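PDB 6VQ5: pheromome Binding Protein from Epiphyas postvittana, which probably binds and carries odorants such as pheromones in this moth. Local coordinates for residues E18-K21 / S26-I29; G71-L76 / K89-L94; H95-T100 / A115-T120. All blocks are in the same frame, centred on the assembly; numbering follows the deposited sequence.

Overall arrangement
The three contacts lie within one all-helical PBP/GOBP fold and differ in chemistry. Contact 1 is the most exposed: a lysine and a glutamate pair at the surface where helix 13-23 turns into helix 28-37, with one buried isoleucine beneath. Contact 2 is apolar and partly buried, joining helix 70-79 to helix 84-100 through A73, V91 and the methylene part of E74. Contact 3 is covalent, a disulfide between buried C97 of helix 84-100 and partly exposed C117 of helix 107-121. Contacts 2 and 3 share helix 84-100, have centres about 11 Å apart, and meet where F118 packs on L90, I93 and L94. Contact 1 lies on the opposite side of the chain's centre.

Contact 1 of 3, residues E18-K21 / S26-I29; sequences ECKK and SESI
K20 and E27 meet across the tight turn between helix 13-23 and helix 28-37 in the all-helical PBP/GOBP fold. Their side chains lie roughly perpendicular. The lysine runs out from its helix toward the start of the next one and bends at its third torsion (chi3 -55°), a kink that turns CE and the ammonium group aside to face the glutamate. E27 starts with CB directed away from the first helix, yet a bend at chi2 (-43°) curls its carboxylate back toward the lysine.

A lysine suits this place because it is long enough to bring apolar methylenes into the turn and still put its charge at the surface. Its CG rests 4.0 Å from CG2 of I29, the two side chains running alongside one another and pointing opposite ways. I29 is the buried member, as befits a branched apolar residue; its side chain also touches V48 and A51 of helix 46-58. K20 CD passes the backbone carbonyl of S26, 4.1 Å from its O atom. Next door, C19 faces helix 46-58 and is tied to it by the disulfide with C54, while K20 reaches back along its own helix to a second carboxylate, E17. Two acids on one ammonium group would be expected to keep the lysine charged.

With an alanine in place of K20, E27 would probably lose its cationic mate and I29 the methylene cover over CG2. In the salt bridge itself the bond from K20 NZ to E27 OE2 is weak, whereas K20 NZ lies 3.0 Å from E27 OE1, on the syn side and 24° out of the carboxylate plane.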
ATOM      1  N   GLU A  18      -8.248 -12.356   4.329  1.00 84.45           N
ATOM      2  CA  GLU A  18      -7.377 -13.532   4.078  1.00 89.10           C
ATOM      3  C   GLU A  18      -6.071 -13.302   4.828  1.00 87.49           C
ATOM      4  O   GLU A  18      -5.706 -14.171   5.635  1.00 90.19           O
ATOM      5  CB  GLU A  18      -7.128 -13.757   2.586  1.00 92.38           C
ATOM      6  CG  GLU A  18      -8.299 -14.396   1.875  1.00 95.53           C
ATOM      7  CD  GLU A  18      -8.044 -14.689   0.409  1.00 99.92           C
ATOM      8  OE1 GLU A  18      -7.013 -14.244  -0.120  1.00 97.50           O
ATOM      9  OE2 GLU A  18      -8.858 -15.417  -0.194  1.00109.06           O
ATOM     10  N   CYS A  19      -5.437 -12.151   4.600  1.00 84.95           N
ATOM     11  CA  CYS A  19      -4.129 -11.792   5.195  1.00 82.96           C
ATOM     12  C   CYS A  19      -4.221 -11.807   6.715  1.00 81.85           C
ATOM     13  O   CYS A  19      -3.226 -12.209   7.355  1.00 82.68           O
ATOM     14  CB  CYS A  19      -3.660 -10.449   4.662  1.00 80.24           C
ATOM     15  SG  CYS A  19      -3.157 -10.603   2.931  1.00 84.92           S
ATOM     16  N   LYS A  20      -5.375 -11.414   7.261  1.00 82.71           N
ATOM     17  CA  LYS A  20      -5.601 -11.328   8.729  1.00 82.87           C
ATOM     18  C   LYS A  20      -5.471 -12.751   9.296  1.00 84.22           C
ATOM     19  O   LYS A  20      -4.782 -12.941  10.309  1.00 81.98           O
ATOM     20  CB  LYS A  20      -6.940 -10.639   9.033  1.00 82.37           C
ATOM     21  CG  LYS A  20      -7.022  -9.929  10.374  1.00 81.70           C
ATOM     22  CD  LYS A  20      -8.426  -9.826  10.959  1.00 85.40           C
ATOM     23  CE  LYS A  20      -9.434  -9.183  10.027  1.00 86.14           C
ATOM     24  NZ  LYS A  20     -10.777  -9.071  10.651  1.00 86.20           N
ATOM     25  N   LYS A  21      -6.076 -13.732   8.636  1.00 90.26           N
ATOM     26  CA  LYS A  21      -6.067 -15.160   9.083  1.00 95.89           C
ATOM     27  C   LYS A  21      -4.668 -15.806   8.889  1.00 95.28           C
ATOM     28  O   LYS A  21      -4.106 -16.368   9.883  1.00 95.88           O
ATOM     29  CB  LYS A  21      -7.104 -15.969   8.308  1.00102.95           C
ATOM     30  CG  LYS A  21      -8.552 -15.752   8.728  1.00106.20           C
ATOM     31  CD  LYS A  21      -9.486 -16.728   8.025  1.00113.58           C
ATOM     32  CE  LYS A  21     -10.917 -16.234   7.955  1.00115.84           C
ATOM     33  NZ  LYS A  21     -11.850 -17.321   7.548  1.00121.73           N
ATOM     34  N   SER A  26      -4.597  -9.135  14.917  1.00 78.59           N
ATOM     35  CA  SER A  26      -5.750  -8.636  15.721  1.00 79.83           C
ATOM     36  C   SER A  26      -6.722  -7.852  14.829  1.00 77.10           C
ATOM     37  O   SER A  26      -6.340  -7.520  13.687  1.00 74.48           O
ATOM     38  CB  SER A  26      -5.293  -7.735  16.854  1.00 81.08           C
ATOM     39  OG  SER A  26      -3.888  -7.806  17.051  1.00 86.65           O
ATOM     40  N   GLU A  27      -7.884  -7.491  15.377  1.00 76.63           N
ATOM     41  CA  GLU A  27      -8.852  -6.567  14.731  1.00 77.31           C
ATOM     42  C   GLU A  27      -8.202  -5.182  14.594  1.00 73.51           C
ATOM     43  O   GLU A  27      -8.587  -4.433  13.693  1.00 74.35           O
ATOM     44  CB  GLU A  27     -10.176  -6.517  15.500  1.00 79.61           C
ATOM     45  CG  GLU A  27     -11.018  -7.784  15.379  1.00 84.81           C
ATOM     46  CD  GLU A  27     -11.154  -8.463  14.014  1.00 88.90           C
ATOM     47  OE1 GLU A  27     -10.164  -9.103  13.544  1.00 87.86           O
ATOM     48  OE2 GLU A  27     -12.263  -8.388  13.420  1.00 94.57           O
ATOM     49  N   SER A  28      -7.200  -4.875  15.409  1.00 70.87           N
ATOM     50  CA  SER A  28      -6.516  -3.561  15.387  1.00 67.96           C
ATOM     51  C   SER A  28      -5.959  -3.248  13.981  1.00 66.87           C
ATOM     52  O   SER A  28      -5.867  -2.042  13.662  1.00 69.12           O
ATOM     53  CB  SER A  28      -5.500  -3.458  16.486  1.00 68.62           C
ATOM     54  OG  SER A  28      -4.392  -4.306  16.231  1.00 74.31           O
ATOM     55  N   ILE A  29      -5.639  -4.238  13.140  1.00 63.95           N
ATOM     56  CA  ILE A  29      -5.079  -3.979  11.777  1.00 62.26           C
ATOM     57  C   ILE A  29      -6.048  -3.054  11.017  1.00 61.17           C
ATOM     58  O   ILE A  29      -5.607  -2.272  10.140  1.00 59.08           O
ATOM     59  CB  ILE A  29      -4.784  -5.300  11.020  1.00 65.69           C
ATOM     60  CG1 ILE A  29      -4.041  -5.080   9.698  1.00 66.54           C
ATOM     61  CG2 ILE A  29      -6.052  -6.101  10.759  1.00 67.34           C
ATOM     62  CD1 ILE A  29      -2.812  -4.223   9.795  1.00 64.71           C
TER

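Contact 2 of 3, residues G71-L76 / K89-L94; sequences GNAEDL and KLVAIL
V91 meets A73 and E74 with a single methyl, and its first torsion decides which: with chi1 at 170°, CG1 lies opposite the backbone N, and CG2, placed beside that N, is the branch that faces helix 70-79. CG2 of V91 sits 3.5 Å from CB of A73, and the CB atoms of both residues point into the interface. E74 is turned differently. Its CG swings beside its own backbone N (chi1 -77°), which sets the methylene against the valine; E74 CG comes within 3.6 Å of V91 CG2, one side chain lying athwart the other. Beyond CG the extended chain carries the carboxylate away from V91. The same methyl also lies over the backbone, 3.4 Å from E74 N.

The two segments form part of a helical hairpin in the PBP/GOBP fold. Helix 70-79 turns back into helix 84-100 through a short connection that includes H80, one of the residues lining the pocket occupied here by 2-(2-methoxyethoxy)ethanol. The local axes run in roughly opposed directions, 133° apart, and approach to 9.4 Å. A73 and V91 are the nearest pair, with CA atoms 6.3 Å apart; alanine fits there because a single methyl allows the valine to seat against the helix, and valine because its branch at CB offers a compact apolar surface.

L94, one turn after V91 on the same face, adds a looser touch, its CD2 lying 4.5 Å from A73 CB. Its side chain also meets I68 and, on helix 107-121, I114. V91 is flanked by H70, and N72, on the far side of its helix, gives its ND2 hydrogen to the carbonyl oxygen of E60.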
ATOM      1  N   GLY A  71       2.108  -2.401 -14.529  1.00127.19           N
ATOM      2  CA  GLY A  71       0.844  -2.655 -15.249  1.00129.98           C
ATOM      3  C   GLY A  71      -0.311  -2.955 -14.311  1.00126.27           C
ATOM      4  O   GLY A  71      -1.377  -2.344 -14.480  1.00126.62           O
ATOM      5  N   ASN A  72      -0.114  -3.867 -13.355  1.00123.65           N
ATOM      6  CA  ASN A  72      -1.158  -4.297 -12.385  1.00121.04           C
ATOM      7  C   ASN A  72      -1.456  -3.158 -11.401  1.00116.09           C
ATOM      8  O   ASN A  72      -2.588  -3.116 -10.894  1.00114.98           O
ATOM      9  CB  ASN A  72      -0.766  -5.577 -11.644  1.00120.65           C
ATOM     10  CG  ASN A  72      -0.709  -6.798 -12.540  1.00126.40           C
ATOM     11  OD1 ASN A  72      -1.113  -6.755 -13.700  1.00131.21           O
ATOM     12  ND2 ASN A  72      -0.200  -7.898 -12.010  1.00126.05           N
ATOM     13  N   ALA A  73      -0.486  -2.277 -11.129  1.00112.80           N
ATOM     14  CA  ALA A  73      -0.669  -1.063 -10.297  1.00108.00           C
ATOM     15  C   ALA A  73      -1.680  -0.136 -10.983  1.00109.39           C
ATOM     16  O   ALA A  73      -2.698   0.202 -10.349  1.00107.23           O
ATOM     17  CB  ALA A  73       0.652  -0.372 -10.063  1.00106.04           C
ATOM     18  N   GLU A  74      -1.419   0.229 -12.242  1.00112.60           N
ATOM     19  CA  GLU A  74      -2.337   1.052 -13.073  1.00116.22           C
ATOM     20  C   GLU A  74      -3.731   0.404 -13.106  1.00119.62           C
ATOM     21  O   GLU A  74      -4.722   1.159 -13.018  1.00121.51           O
ATOM     22  CB  GLU A  74      -1.779   1.239 -14.488  1.00120.48           C
ATOM     23  CG  GLU A  74      -0.666   2.271 -14.575  1.00118.64           C
ATOM     24  CD  GLU A  74      -0.395   2.833 -15.961  1.00122.48           C
ATOM     25  OE1 GLU A  74      -0.653   2.139 -16.955  1.00126.91           O
ATOM     26  OE2 GLU A  74       0.061   3.975 -16.042  1.00122.63           O
ATOM     27  N   ASP A  75      -3.811  -0.927 -13.209  1.00122.30           N
ATOM     28  CA  ASP A  75      -5.098  -1.667 -13.265  1.00126.51           C
ATOM     29  C   ASP A  75      -5.866  -1.450 -11.955  1.00123.16           C
ATOM     30  O   ASP A  75      -7.028  -1.018 -12.040  1.00123.67           O
ATOM     31  CB  ASP A  75      -4.892  -3.158 -13.547  1.00130.68           C
ATOM     32  CG  ASP A  75      -4.674  -3.493 -15.006  1.00138.07           C
ATOM     33  OD1 ASP A  75      -4.655  -2.552 -15.822  1.00142.25           O
ATOM     34  OD2 ASP A  75      -4.534  -4.695 -15.309  1.00143.16           O
ATOM     35  N   LEU A  76      -5.234  -1.733 -10.807  1.00120.71           N
ATOM     36  CA  LEU A  76      -5.807  -1.551  -9.441  1.00119.53           C
ATOM     37  C   LEU A  76      -6.327  -0.121  -9.266  1.00117.39           C
ATOM     38  O   LEU A  76      -7.363   0.045  -8.593  1.00118.52           O
ATOM     39  CB  LEU A  76      -4.735  -1.815  -8.380  1.00118.07           C
ATOM     40  CG  LEU A  76      -4.396  -3.279  -8.109  1.00122.29           C
ATOM     41  CD1 LEU A  76      -3.062  -3.397  -7.377  1.00121.52           C
ATOM     42  CD2 LEU A  76      -5.504  -3.958  -7.320  1.00122.16           C
ATOM     43  N   LYS A  89      -0.295   9.001 -12.752  1.00105.84           N
ATOM     44  CA  LYS A  89       0.344   9.871 -11.724  1.00103.54           C
ATOM     45  C   LYS A  89       0.591   9.050 -10.453  1.00 99.02           C
ATOM     46  O   LYS A  89       1.705   9.137  -9.909  1.00 95.82           O
ATOM     47  CB  LYS A  89      -0.506  11.093 -11.360  1.00104.92           C
ATOM     48  CG  LYS A  89      -0.807  12.088 -12.477  1.00110.55           C
ATOM     49  CD  LYS A  89       0.398  12.570 -13.277  1.00114.32           C
ATOM     50  CE  LYS A  89       0.568  11.812 -14.585  1.00120.14           C
ATOM     51  NZ  LYS A  89       1.971  11.791 -15.067  1.00121.68           N
ATOM     52  N   LEU A  90      -0.418   8.294 -10.002  1.00 97.61           N
ATOM     53  CA  LEU A  90      -0.358   7.421  -8.795  1.00 93.27           C
ATOM     54  C   LEU A  90       0.817   6.445  -8.898  1.00 92.26           C
ATOM     55  O   LEU A  90       1.601   6.364  -7.936  1.00 89.36           O
ATOM     56  CB  LEU A  90      -1.669   6.642  -8.651  1.00 93.28           C
ATOM     57  CG  LEU A  90      -2.853   7.421  -8.091  1.00 92.87           C
ATOM     58  CD1 LEU A  90      -4.087   6.539  -7.995  1.00 94.33           C
ATOM     59  CD2 LEU A  90      -2.522   8.015  -6.738  1.00 90.37           C
ATOM     60  N   VAL A  91       0.914   5.707 -10.002  1.00 94.54           N
ATOM     61  CA  VAL A  91       1.956   4.653 -10.192  1.00 96.32           C
ATOM     62  C   VAL A  91       3.320   5.348 -10.312  1.00 95.60           C
ATOM     63  O   VAL A  91       4.310   4.792  -9.789  1.00 94.55           O
ATOM     64  CB  VAL A  91       1.634   3.741 -11.398  1.00101.63           C
ATOM     65  CG1 VAL A  91       2.794   2.826 -11.769  1.00104.00           C
ATOM     66  CG2 VAL A  91       0.367   2.926 -11.166  1.00101.38           C
ATOM     67  N   ALA A  92       3.374   6.528 -10.938  1.00 95.90           N
ATOM     68  CA  ALA A  92       4.607   7.345 -11.011  1.00 95.80           C
ATOM     69  C   ALA A  92       5.090   7.642  -9.586  1.00 91.98           C
ATOM     70  O   ALA A  92       6.269   7.371  -9.295  1.00 93.37           O
ATOM     71  CB  ALA A  92       4.372   8.607 -11.798  1.00 97.65           C
ATOM     72  N   ILE A  93       4.196   8.139  -8.725  1.00 87.68           N
ATOM     73  CA  ILE A  93       4.498   8.455  -7.298  1.00 84.58           C
ATOM     74  C   ILE A  93       4.912   7.166  -6.572  1.00 83.70           C
ATOM     75  O   ILE A  93       5.878   7.225  -5.785  1.00 84.61           O
ATOM     76  CB  ILE A  93       3.319   9.188  -6.618  1.00 81.62           C
ATOM     77  CG1 ILE A  93       3.370  10.695  -6.895  1.00 82.56           C
ATOM     78  CG2 ILE A  93       3.273   8.910  -5.121  1.00 77.58           C
ATOM     79  CD1 ILE A  93       2.014  11.331  -7.073  1.00 83.49           C
ATOM     80  N   LEU A  94       4.227   6.049  -6.815  1.00 84.09           N
ATOM     81  CA  LEU A  94       4.522   4.757  -6.135  1.00 83.74           C
ATOM     82  C   LEU A  94       5.924   4.287  -6.535  1.00 87.05           C
ATOM     83  O   LEU A  94       6.654   3.812  -5.645  1.00 87.17           O
ATOM     84  CB  LEU A  94       3.454   3.719  -6.504  1.00 84.96           C
ATOM     85  CG  LEU A  94       3.642   2.325  -5.903  1.00 83.21           C
ATOM     86  CD1 LEU A  94       3.588   2.375  -4.383  1.00 79.26           C
ATOM     87  CD2 LEU A  94       2.610   1.358  -6.449  1.00 84.12           C
TER

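Contact 3 of 3, residues H95-T100 / A115-T120; sequences HECEKT and AKCFRT
C97 and C117 bring their two helices to a CA separation of 5.7 Å, the nearest backbone approach between segments 95-100 and 115-120. Both CB atoms point across the gap, and the sulfurs close it with a disulfide, C97 SG to C117 SG at 2.0 Å. The two cysteines enter the bond differently: SG of C97 lies beside its own backbone N (chi1 -72°), while that of C117 is turned opposite its N (chi1 174°). The torsion about the S–S bond, -80°, lies near the right angle that disulfides favour. C97 SG also packs against the backbone of the second helix, 3.3 Å from F118 N; the F118 ring turns away from the sulfur and also touches Y36 of helix 28-37.

Around the bridge the polar side chains of 95-100 mostly serve their own helix. T100 suits the last turn because its hydroxyl can fold back: T100 OG1 donates to E96 O at 2.8 Å, from above the carbonyl plane, with T100 N bonding the same oxygen from the opposite face. H95 ND1 makes a weak bond to E98 OE1, in the plane of the imidazole, and E98 OE2 accepts a hydrogen bond from the backbone N of I68.

Cysteine is the residue that can join these helices by a bond rather than by packing. This link, one of the disulfides of the PBP/GOBP fold, therefore fixes the C-terminal end of helix 84-100 to helix 107-121 covalently, a tie that is lost by reduction or other bond-breaking chemistry and not by mere loosening of the side chains around it.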
ATOM      1  N   HIS A  95       6.290   4.424  -7.815  1.00 90.01           N
ATOM      2  CA  HIS A  95       7.613   4.005  -8.339  1.00 93.54           C
ATOM      3  C   HIS A  95       8.706   4.821  -7.655  1.00 92.12           C
ATOM      4  O   HIS A  95       9.731   4.227  -7.292  1.00 94.16           O
ATOM      5  CB  HIS A  95       7.681   4.120  -9.872  1.00 99.87           C
ATOM      6  CG  HIS A  95       8.954   3.588 -10.449  1.00104.59           C
ATOM      7  ND1 HIS A  95       9.471   2.349 -10.090  1.00105.48           N
ATOM      8  CD2 HIS A  95       9.838   4.130 -11.317  1.00108.72           C
ATOM      9  CE1 HIS A  95      10.612   2.154 -10.722  1.00109.80           C
ATOM     10  NE2 HIS A  95      10.859   3.233 -11.483  1.00111.59           N
ATOM     11  N   GLU A  96       8.507   6.129  -7.489  1.00 90.95           N
ATOM     12  CA  GLU A  96       9.560   7.024  -6.946  1.00 90.83           C
ATOM     13  C   GLU A  96       9.798   6.680  -5.475  1.00 86.85           C
ATOM     14  O   GLU A  96      10.965   6.615  -5.066  1.00 87.15           O
ATOM     15  CB  GLU A  96       9.223   8.493  -7.204  1.00 92.44           C
ATOM     16  CG  GLU A  96       9.867   9.019  -8.483  1.00 98.45           C
ATOM     17  CD  GLU A  96      11.378   8.813  -8.601  1.00102.64           C
ATOM     18  OE1 GLU A  96      12.027   8.589  -7.548  1.00103.39           O
ATOM     19  OE2 GLU A  96      11.912   8.868  -9.737  1.00106.06           O
ATOM     20  N   CYS A  97       8.727   6.421  -4.731  1.00 84.56           N
ATOM     21  CA  CYS A  97       8.755   5.917  -3.334  1.00 82.53           C
ATOM     22  C   CYS A  97       9.537   4.598  -3.262  1.00 86.16           C
ATOM     23  O   CYS A  97      10.405   4.465  -2.369  1.00 88.03           O
ATOM     24  CB  CYS A  97       7.334   5.706  -2.834  1.00 79.01           C
ATOM     25  SG  CYS A  97       6.446   7.247  -2.501  1.00 74.41           S
ATOM     26  N   GLU A  98       9.229   3.664  -4.170  1.00 89.39           N
ATOM     27  CA  GLU A  98       9.895   2.339  -4.300  1.00 92.13           C
ATOM     28  C   GLU A  98      11.405   2.529  -4.518  1.00 95.51           C
ATOM     29  O   GLU A  98      12.181   1.855  -3.827  1.00 97.53           O
ATOM     30  CB  GLU A  98       9.253   1.534  -5.427  1.00 94.13           C
ATOM     31  CG  GLU A  98       9.790   0.123  -5.534  1.00 98.11           C
ATOM     32  CD  GLU A  98       9.342  -0.648  -6.763  1.00101.42           C
ATOM     33  OE1 GLU A  98       9.091  -0.025  -7.820  1.00102.04           O
ATOM     34  OE2 GLU A  98       9.235  -1.875  -6.647  1.00104.58           O
ATOM     35  N   LYS A  99      11.810   3.418  -5.426  1.00 97.26           N
ATOM     36  CA  LYS A  99      13.245   3.756  -5.641  1.00101.68           C
ATOM     37  C   LYS A  99      13.842   4.317  -4.338  1.00 99.87           C
ATOM     38  O   LYS A  99      14.908   3.815  -3.907  1.00101.56           O
ATOM     39  CB  LYS A  99      13.422   4.749  -6.796  1.00104.26           C
ATOM     40  CG  LYS A  99      13.439   4.136  -8.188  1.00108.95           C
ATOM     41  CD  LYS A  99      13.314   5.166  -9.289  1.00112.11           C
ATOM     42  CE  LYS A  99      14.267   6.334  -9.121  1.00113.75           C
ATOM     43  NZ  LYS A  99      14.578   6.987 -10.416  1.00116.97           N
ATOM     44  N   THR A 100      13.193   5.317  -3.733  1.00 94.81           N
ATOM     45  CA  THR A 100      13.715   6.039  -2.547  1.00 94.58           C
ATOM     46  C   THR A 100      14.048   5.033  -1.442  1.00 94.69           C
ATOM     47  O   THR A 100      15.122   5.187  -0.827  1.00 96.32           O
ATOM     48  CB  THR A 100      12.716   7.096  -2.064  1.00 92.46           C
ATOM     49  OG1 THR A 100      12.505   7.953  -3.183  1.00 96.97           O
ATOM     50  CG2 THR A 100      13.181   7.891  -0.862  1.00 91.03           C
ATOM     51  N   ALA A 115       4.425   2.553   1.507  1.00 67.53           N
ATOM     52  CA  ALA A 115       2.977   2.833   1.670  1.00 67.87           C
ATOM     53  C   ALA A 115       2.780   4.242   2.245  1.00 66.73           C
ATOM     54  O   ALA A 115       1.854   4.948   1.773  1.00 67.79           O
ATOM     55  CB  ALA A 115       2.327   1.784   2.540  1.00 68.02           C
ATOM     56  N   LYS A 116       3.625   4.644   3.200  1.00 64.45           N
ATOM     57  CA  LYS A 116       3.569   5.981   3.855  1.00 65.01           C
ATOM     58  C   LYS A 116       4.031   7.069   2.875  1.00 66.84           C
ATOM     59  O   LYS A 116       3.367   8.112   2.775  1.00 68.54           O
ATOM     60  CB  LYS A 116       4.453   5.992   5.098  1.00 64.12           C
ATOM     61  CG  LYS A 116       3.912   5.183   6.262  1.00 62.91           C
ATOM     62  CD  LYS A 116       4.543   5.582   7.571  1.00 62.77           C
ATOM     63  CE  LYS A 116       5.926   5.006   7.773  1.00 63.48           C
ATOM     64  NZ  LYS A 116       6.527   5.566   8.996  1.00 63.77           N
ATOM     65  N   CYS A 117       5.154   6.841   2.205  1.00 66.75           N
ATOM     66  CA  CYS A 117       5.673   7.710   1.128  1.00 67.64           C
ATOM     67  C   CYS A 117       4.569   7.925   0.088  1.00 68.51           C
ATOM     68  O   CYS A 117       4.285   9.082  -0.258  1.00 69.95           O
ATOM     69  CB  CYS A 117       6.912   7.081   0.511  1.00 69.06           C
ATOM     70  SG  CYS A 117       7.522   7.991  -0.927  1.00 71.55           S
ATOM     71  N   PHE A 118       3.954   6.839  -0.373  1.00 69.40           N
ATOM     72  CA  PHE A 118       2.854   6.857  -1.370  1.00 71.14           C
ATOM     73  C   PHE A 118       1.697   7.726  -0.856  1.00 70.52           C
ATOM     74  O   PHE A 118       1.345   8.722  -1.498  1.00 70.54           O
ATOM     75  CB  PHE A 118       2.375   5.436  -1.674  1.00 70.42           C
ATOM     76  CG  PHE A 118       1.184   5.396  -2.584  1.00 70.97           C
ATOM     77  CD1 PHE A 118       1.325   5.680  -3.932  1.00 74.43           C
ATOM     78  CD2 PHE A 118      -0.080   5.104  -2.088  1.00 70.87           C
ATOM     79  CE1 PHE A 118       0.221   5.648  -4.774  1.00 77.95           C
ATOM     80  CE2 PHE A 118      -1.189   5.092  -2.923  1.00 73.68           C
ATOM     81  CZ  PHE A 118      -1.034   5.350  -4.269  1.00 77.21           C
ATOM     82  N   ARG A 119       1.106   7.343   0.278  1.00 69.37           N
ATOM     83  CA  ARG A 119      -0.103   8.007   0.828  1.00 67.84           C
ATOM     84  C   ARG A 119       0.180   9.503   0.998  1.00 68.29           C
ATOM     85  O   ARG A 119      -0.696  10.303   0.648  1.00 71.22           O
ATOM     86  CB  ARG A 119      -0.509   7.354   2.148  1.00 65.25           C
ATOM     87  CG  ARG A 119      -1.590   8.101   2.909  1.00 64.90           C
ATOM     88  CD  ARG A 119      -2.861   8.169   2.104  1.00 67.26           C
ATOM     89  NE  ARG A 119      -3.870   8.976   2.774  1.00 69.67           N
ATOM     90  CZ  ARG A 119      -4.106  10.269   2.544  1.00 70.13           C
ATOM     91  NH1 ARG A 119      -3.392  10.953   1.665  1.00 71.48           N
ATOM     92  NH2 ARG A 119      -5.050  10.881   3.229  1.00 70.22           N
ATOM     93  N   THR A 120       1.355   9.867   1.499  1.00 67.03           N
ATOM     94  CA  THR A 120       1.702  11.277   1.793  1.00 71.29           C
ATOM     95  C   THR A 120       1.875  12.060   0.478  1.00 75.36           C
ATOM     96  O   THR A 120       1.418  13.215   0.451  1.00 79.08           O
ATOM     97  CB  THR A 120       2.881  11.370   2.776  1.00 70.87           C
ATOM     98  OG1 THR A 120       2.417  10.982   4.070  1.00 67.18           O
ATOM     99  CG2 THR A 120       3.473  12.757   2.881  1.00 71.23           C
TER